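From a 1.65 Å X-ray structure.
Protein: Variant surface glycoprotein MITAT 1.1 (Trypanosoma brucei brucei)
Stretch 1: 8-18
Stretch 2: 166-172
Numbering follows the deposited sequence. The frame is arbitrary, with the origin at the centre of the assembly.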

ATOM      1  N   ALA A   8       5.297 -33.514   9.399  1.00 23.16           N
ATOM      2  CA  ALA A   8       4.597 -32.853   8.342  1.00 23.32           C
ATOM      3  C   ALA A   8       3.217 -32.375   8.760  1.00 24.46           C
ATOM      4  O   ALA A   8       2.755 -31.372   8.252  1.00 23.41           O
ATOM      5  N   THR A   9       2.556 -33.024   9.721  1.00 24.45           N
ATOM      6  CA  THR A   9       1.254 -32.555  10.209  1.00 24.84           C
ATOM      7  C   THR A   9       1.404 -31.143  10.808  1.00 25.68           C
ATOM      8  O   THR A   9       0.428 -30.371  10.791  1.00 25.97           O
ATOM      9  N   ALA A  10       2.610 -30.800  11.296  1.00 24.62           N
ATOM     10  CA  ALA A  10       2.876 -29.491  11.862  1.00 24.09           C
ATOM     11  C   ALA A  10       3.445 -28.503  10.873  1.00 24.14           C
ATOM     12  O   ALA A  10       3.045 -27.315  10.913  1.00 24.21           O
ATOM     13  N   TRP A  11       4.397 -28.892  10.039  1.00 23.32           N
ATOM     14  CA  TRP A  11       4.971 -27.919   9.082  1.00 23.55           C
ATOM     15  C   TRP A  11       4.182 -27.750   7.790  1.00 22.34           C
ATOM     16  O   TRP A  11       4.298 -26.722   7.117  1.00 21.59           O
ATOM     17  N   LYS A  12       3.448 -28.732   7.353  1.00 21.49           N
ATOM     18  CA  LYS A  12       2.677 -28.531   6.100  1.00 22.36           C
ATOM     19  C   LYS A  12       1.671 -27.382   6.192  1.00 21.81           C
ATOM     20  O   LYS A  12       1.601 -26.563   5.255  1.00 20.87           O
ATOM     21  N   PRO A  13       1.018 -27.238   7.340  1.00 21.12           N
ATOM     22  CA  PRO A  13       0.129 -26.056   7.467  1.00 20.95           C
ATOM     23  C   PRO A  13       0.896 -24.725   7.388  1.00 21.39           C
ATOM     24  O   PRO A  13       0.322 -23.709   6.934  1.00 21.10           O
ATOM     25  N   LEU A  14       2.141 -24.676   7.854  1.00 20.48           N
ATOM     26  CA  LEU A  14       2.939 -23.497   7.701  1.00 21.13           C
ATOM     27  C   LEU A  14       3.297 -23.237   6.254  1.00 20.64           C
ATOM     28  O   LEU A  14       3.280 -22.086   5.822  1.00 20.49           O
ATOM     29  N   CYS A  15       3.658 -24.287   5.519  1.00 19.86           N
ATOM     30  CA  CYS A  15       3.867 -24.162   4.040  1.00 20.75           C
ATOM     31  C   CYS A  15       2.608 -23.629   3.309  1.00 19.98           C
ATOM     32  O   CYS A  15       2.674 -22.762   2.483  1.00 20.17           O
ATOM     33  N   LYS A  16       1.437 -24.129   3.684  1.00 20.54           N
ATOM     34  CA  LYS A  16       0.178 -23.638   3.118  1.00 20.98           C
ATOM     35  C   LYS A  16      -0.018 -22.175   3.442  1.00 20.24           C
ATOM     36  O   LYS A  16      -0.438 -21.407   2.576  1.00 19.05           O
ATOM     37  N   LEU A  17       0.273 -21.789   4.664  1.00 19.60           N
ATOM     38  CA  LEU A  17       0.078 -20.397   5.067  1.00 19.28           C
ATOM     39  C   LEU A  17       1.036 -19.500   4.334  1.00 19.97           C
ATOM     40  O   LEU A  17       0.602 -18.450   3.829  1.00 19.00           O
ATOM     41  N   THR A  18       2.343 -19.868   4.282  1.00 19.38           N
ATOM     42  CA  THR A  18       3.258 -19.006   3.571  1.00 19.79           C
ATOM     43  C   THR A  18       2.870 -18.851   2.082  1.00 18.86           C
ATOM     44  O   THR A  18       2.963 -17.755   1.526  1.00 19.67           O
ATOM     45  N   GLY A 166      -9.372 -17.005  12.203  1.00 22.15           N
ATOM     46  CA  GLY A 166      -8.001 -17.226  12.592  1.00 20.63           C
ATOM     47  C   GLY A 166      -7.234 -18.054  11.578  1.00 20.49           C
ATOM     48  O   GLY A 166      -7.423 -17.900  10.417  1.00 21.18           O
ATOM     49  N   TYR A 167      -6.368 -18.894  12.063  1.00 21.13           N
ATOM     50  CA  TYR A 167      -5.531 -19.767  11.246  1.00 21.41           C
ATOM     51  C   TYR A 167      -5.953 -21.214  11.474  1.00 21.21           C
ATOM     52  O   TYR A 167      -5.395 -21.941  12.328  1.00 21.63           O
ATOM     53  N   PRO A 168      -6.956 -21.649  10.730  1.00 21.46           N
ATOM     54  CA  PRO A 168      -7.665 -22.900  11.156  1.00 22.98           C
ATOM     55  C   PRO A 168      -6.864 -24.174  10.990  1.00 22.87           C
ATOM     56  O   PRO A 168      -7.128 -25.148  11.709  1.00 23.52           O
ATOM     57  N   ASN A 169      -5.886 -24.171  10.087  1.00 22.25           N
ATOM     58  CA  ASN A 169      -5.121 -25.395   9.818  1.00 22.11           C
ATOM     59  C   ASN A 169      -3.858 -25.542  10.640  1.00 22.42           C
ATOM     60  O   ASN A 169      -3.244 -26.632  10.634  1.00 21.66           O
ATOM     61  N   LEU A 170      -3.414 -24.477  11.331  1.00 22.51           N
ATOM     62  CA  LEU A 170      -2.286 -24.597  12.229  1.00 22.38           C
ATOM     63  C   LEU A 170      -2.612 -25.421  13.410  1.00 22.99           C
ATOM     64  O   LEU A 170      -3.647 -25.236  14.089  1.00 23.11           O
ATOM     65  N   GLN A 171      -1.733 -26.374  13.687  1.00 23.64           N
ATOM     66  CA  GLN A 171      -1.908 -27.277  14.801  1.00 24.64           C
ATOM     67  C   GLN A 171      -1.544 -26.621  16.087  1.00 24.74           C
ATOM     68  O   GLN A 171      -0.833 -25.584  16.102  1.00 22.12           O
ATOM     69  N   HIS A 172      -2.046 -27.207  17.179  1.00 24.07           N
ATOM     70  CA  HIS A 172      -1.745 -26.682  18.514  1.00 26.39           C
ATOM     71  C   HIS A 172      -1.574 -27.868  19.471  1.00 26.50           C
ATOM     72  O   HIS A 172      -2.239 -28.886  19.288  1.00 25.94           O
TER

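Residues 166-172 form an irregular segment that lies against the helix of residues 8-18, and the two meet mainly through apolar side chains, with no direct hydrogen bond between them. Gly-166 opens the segment without touching the helix. Its phi and psi of 163° and -143° would jam a CB against the carbonyl oxygen of the residue before, so the backbone itself calls for glycine.

Tyr-167 points toward the helix with chi1 in the m well. Its ring carbon CD2 lies 3.8 Å from CD2 of Leu-17, a leucine that also points across, with chi1 t and chi2 p. The ring meets this methyl obliquely. A tyrosine serves well here because its broad apolar ring can pack against leucine while its OH is hydrogen-bonded elsewhere in the structure.

A type I beta turn runs from Tyr-167 to Leu-170, closed by a weak hydrogen bond from Leu-170 N to Tyr-167 O (3.4 Å). Pro-168 stays out of reach of the helix; its phi of -71° fits the second position of the turn, where a ring-restrained backbone is readily accommodated. Asn-169 follows, with chi1 m and its CB directed toward the helix. Its backbone O lies 3.3 Å from CB of Pro-13, and its ND2, hydrogen-bonded elsewhere, is 3.7 Å from NZ of Lys-16. The long lysine chain, m, t, p, t from chi1 to chi4, thus brings its amino end to the polar margin of the contact.

Leu-170 has the largest area covered by the helix. Its CA-to-CB bond points sideways, but the m, t rotamer carries its methyls closer. CD2 lies 3.8 Å from CB of Pro-13 and 4.0 Å from CD2 of Leu-14, whose own m, t side chain likewise starts sideways and ends nearer; CD1 reaches to 4.3 Å from CD2 of Leu-17. A branched aliphatic chain can therefore touch three helix residues at once. Pro-13 suits its side of this contact with a compact apolar ring, and it sits at a kink in the helix, where its nitrogen has no hydrogen to donate to the preceding turn.

Gln-171 points toward the helix with chi1 and chi2 both m, and its CG packs 3.2 Å from Thr-9 O. One water joins the backbones here: it donates to Ala-10 O (2.7 Å) and accepts from Gln-171 N (3.0 Å), satisfying a carbonyl left free by the kink. His-172, with chi1 p, is exposed and beyond the helix's reach.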

ATOM      1  CB  ALA A   8       4.505 -33.790   7.117  1.00 24.08           C
ATOM      2  CB  THR A   9       0.662 -33.483  11.279  1.00 24.96           C
ATOM      3  OG1 THR A   9       1.649 -33.704  12.261  1.00 26.39           O
ATOM      4  CG2 THR A   9       0.200 -34.763  10.696  1.00 26.07           C
ATOM      5  CB  ALA A  10       3.806 -29.612  13.085  1.00 24.69           C
ATOM      6  CB  TRP A  11       6.461 -28.174   8.783  1.00 22.82           C
ATOM      7  CG  TRP A  11       6.812 -29.462   8.222  1.00 23.78           C
ATOM      8  CD1 TRP A  11       7.344 -30.529   8.890  1.00 25.15           C
ATOM      9  CD2 TRP A  11       6.730 -29.873   6.848  1.00 25.45           C
ATOM     10  NE1 TRP A  11       7.569 -31.549   8.016  1.00 24.83           N
ATOM     11  CE2 TRP A  11       7.253 -31.170   6.763  1.00 25.08           C
ATOM     12  CE3 TRP A  11       6.301 -29.269   5.692  1.00 25.68           C
ATOM     13  CZ2 TRP A  11       7.274 -31.857   5.610  1.00 26.95           C
ATOM     14  CZ3 TRP A  11       6.356 -29.920   4.569  1.00 27.59           C
ATOM     15  CH2 TRP A  11       6.843 -31.229   4.506  1.00 27.07           C
ATOM     16  CB  LYS A  12       2.057 -29.813   5.610  1.00 23.60           C
ATOM     17  CG  LYS A  12       3.083 -30.656   4.799  1.00 23.90           C
ATOM     18  CD  LYS A  12       2.366 -31.913   4.205  1.00 25.59           C
ATOM     19  CE  LYS A  12       3.424 -32.752   3.512  1.00 27.31           C
ATOM     20  NZ  LYS A  12       2.818 -33.947   2.860  1.00 29.22           N
ATOM     21  CB  PRO A  13      -0.525 -26.254   8.832  1.00 21.11           C
ATOM     22  CG  PRO A  13      -0.571 -27.711   8.981  1.00 21.27           C
ATOM     23  CD  PRO A  13       0.707 -28.247   8.369  1.00 21.68           C
ATOM     24  CB  LEU A  14       4.234 -23.531   8.563  1.00 21.97           C
ATOM     25  CG  LEU A  14       3.931 -23.484  10.091  1.00 22.41           C
ATOM     26  CD1 LEU A  14       5.161 -23.913  10.840  1.00 24.38           C
ATOM     27  CD2 LEU A  14       3.462 -22.118  10.548  1.00 23.20           C
ATOM     28  CB  CYS A  15       4.276 -25.463   3.401  1.00 21.77           C
ATOM     29  SG  CYS A  15       5.931 -26.006   3.893  1.00 23.73           S
ATOM     30  CB  LYS A  16      -1.018 -24.475   3.642  1.00 23.13           C
ATOM     31  CG  LYS A  16      -1.059 -25.891   3.088  1.00 23.71           C
ATOM     32  CD  LYS A  16      -2.054 -26.747   3.888  1.00 27.31           C
ATOM     33  CE  LYS A  16      -3.475 -26.484   3.681  1.00 30.87           C
ATOM     34  NZ  LYS A  16      -4.412 -27.508   4.303  1.00 33.84           N
ATOM     35  CB  LEU A  17       0.218 -20.249   6.566  1.00 20.34           C
ATOM     36  CG  LEU A  17       0.131 -18.836   7.178  1.00 20.64           C
ATOM     37  CD1 LEU A  17      -1.236 -18.197   6.861  1.00 21.17           C
ATOM     38  CD2 LEU A  17       0.403 -18.825   8.693  1.00 20.27           C
ATOM     39  CB  THR A  18       4.763 -19.368   3.821  1.00 20.52           C
ATOM     40  OG1 THR A  18       5.557 -18.307   3.287  1.00 23.24           O
ATOM     41  CG2 THR A  18       5.091 -20.580   3.112  1.00 22.64           C
ATOM     42  CB  TYR A 167      -4.053 -19.596  11.628  1.00 21.13           C
ATOM     43  CG  TYR A 167      -3.552 -18.171  11.539  1.00 21.26           C
ATOM     44  CD1 TYR A 167      -3.763 -17.258  12.598  1.00 21.45           C
ATOM     45  CD2 TYR A 167      -2.851 -17.738  10.422  1.00 20.27           C
ATOM     46  CE1 TYR A 167      -3.205 -15.945  12.488  1.00 20.69           C
ATOM     47  CE2 TYR A 167      -2.296 -16.509  10.335  1.00 19.84           C
ATOM     48  CZ  TYR A 167      -2.497 -15.613  11.348  1.00 19.69           C
ATOM     49  OH  TYR A 167      -1.949 -14.359  11.178  1.00 18.61           O
ATOM     50  CB  PRO A 168      -8.881 -22.953  10.222  1.00 22.74           C
ATOM     51  CG  PRO A 168      -8.492 -22.095   9.079  1.00 22.46           C
ATOM     52  CD  PRO A 168      -7.695 -20.969   9.661  1.00 20.81           C
ATOM     53  CB  ASN A 169      -4.882 -25.544   8.323  1.00 22.69           C
ATOM     54  CG  ASN A 169      -6.169 -25.693   7.568  1.00 24.10           C
ATOM     55  OD1 ASN A 169      -7.065 -26.409   8.011  1.00 26.15           O
ATOM     56  ND2 ASN A 169      -6.269 -25.061   6.408  1.00 25.21           N
ATOM     57  CB  LEU A 170      -1.784 -23.219  12.716  1.00 24.42           C
ATOM     58  CG  LEU A 170      -1.259 -22.272  11.631  1.00 27.86           C
ATOM     59  CD1 LEU A 170      -0.475 -21.131  12.257  1.00 27.91           C
ATOM     60  CD2 LEU A 170      -0.520 -22.801  10.458  1.00 29.16           C
ATOM     61  CB  GLN A 171      -0.988 -28.490  14.618  1.00 26.43           C
ATOM     62  CG  GLN A 171      -1.230 -29.217  13.314  1.00 27.40           C
ATOM     63  CD  GLN A 171      -2.681 -29.620  13.195  1.00 28.94           C
ATOM     64  OE1 GLN A 171      -3.480 -28.960  12.495  1.00 33.80           O
ATOM     65  NE2 GLN A 171      -3.063 -30.546  13.999  1.00 29.56           N
ATOM     66  CB  HIS A 172      -2.812 -25.672  19.047  1.00 26.15           C
ATOM     67  CG  HIS A 172      -4.187 -26.230  19.156  1.00 27.87           C
ATOM     68  ND1 HIS A 172      -4.663 -26.794  20.321  1.00 30.66           N
ATOM     69  CD2 HIS A 172      -5.195 -26.316  18.250  1.00 29.21           C
ATOM     70  CE1 HIS A 172      -5.904 -27.212  20.121  1.00 31.27           C
ATOM     71  NE2 HIS A 172      -6.226 -26.988  18.858  1.00 31.29           N
TER
HETATM   72  O   HOH W   1       0.821 -26.329  12.189  1.00 21.12           O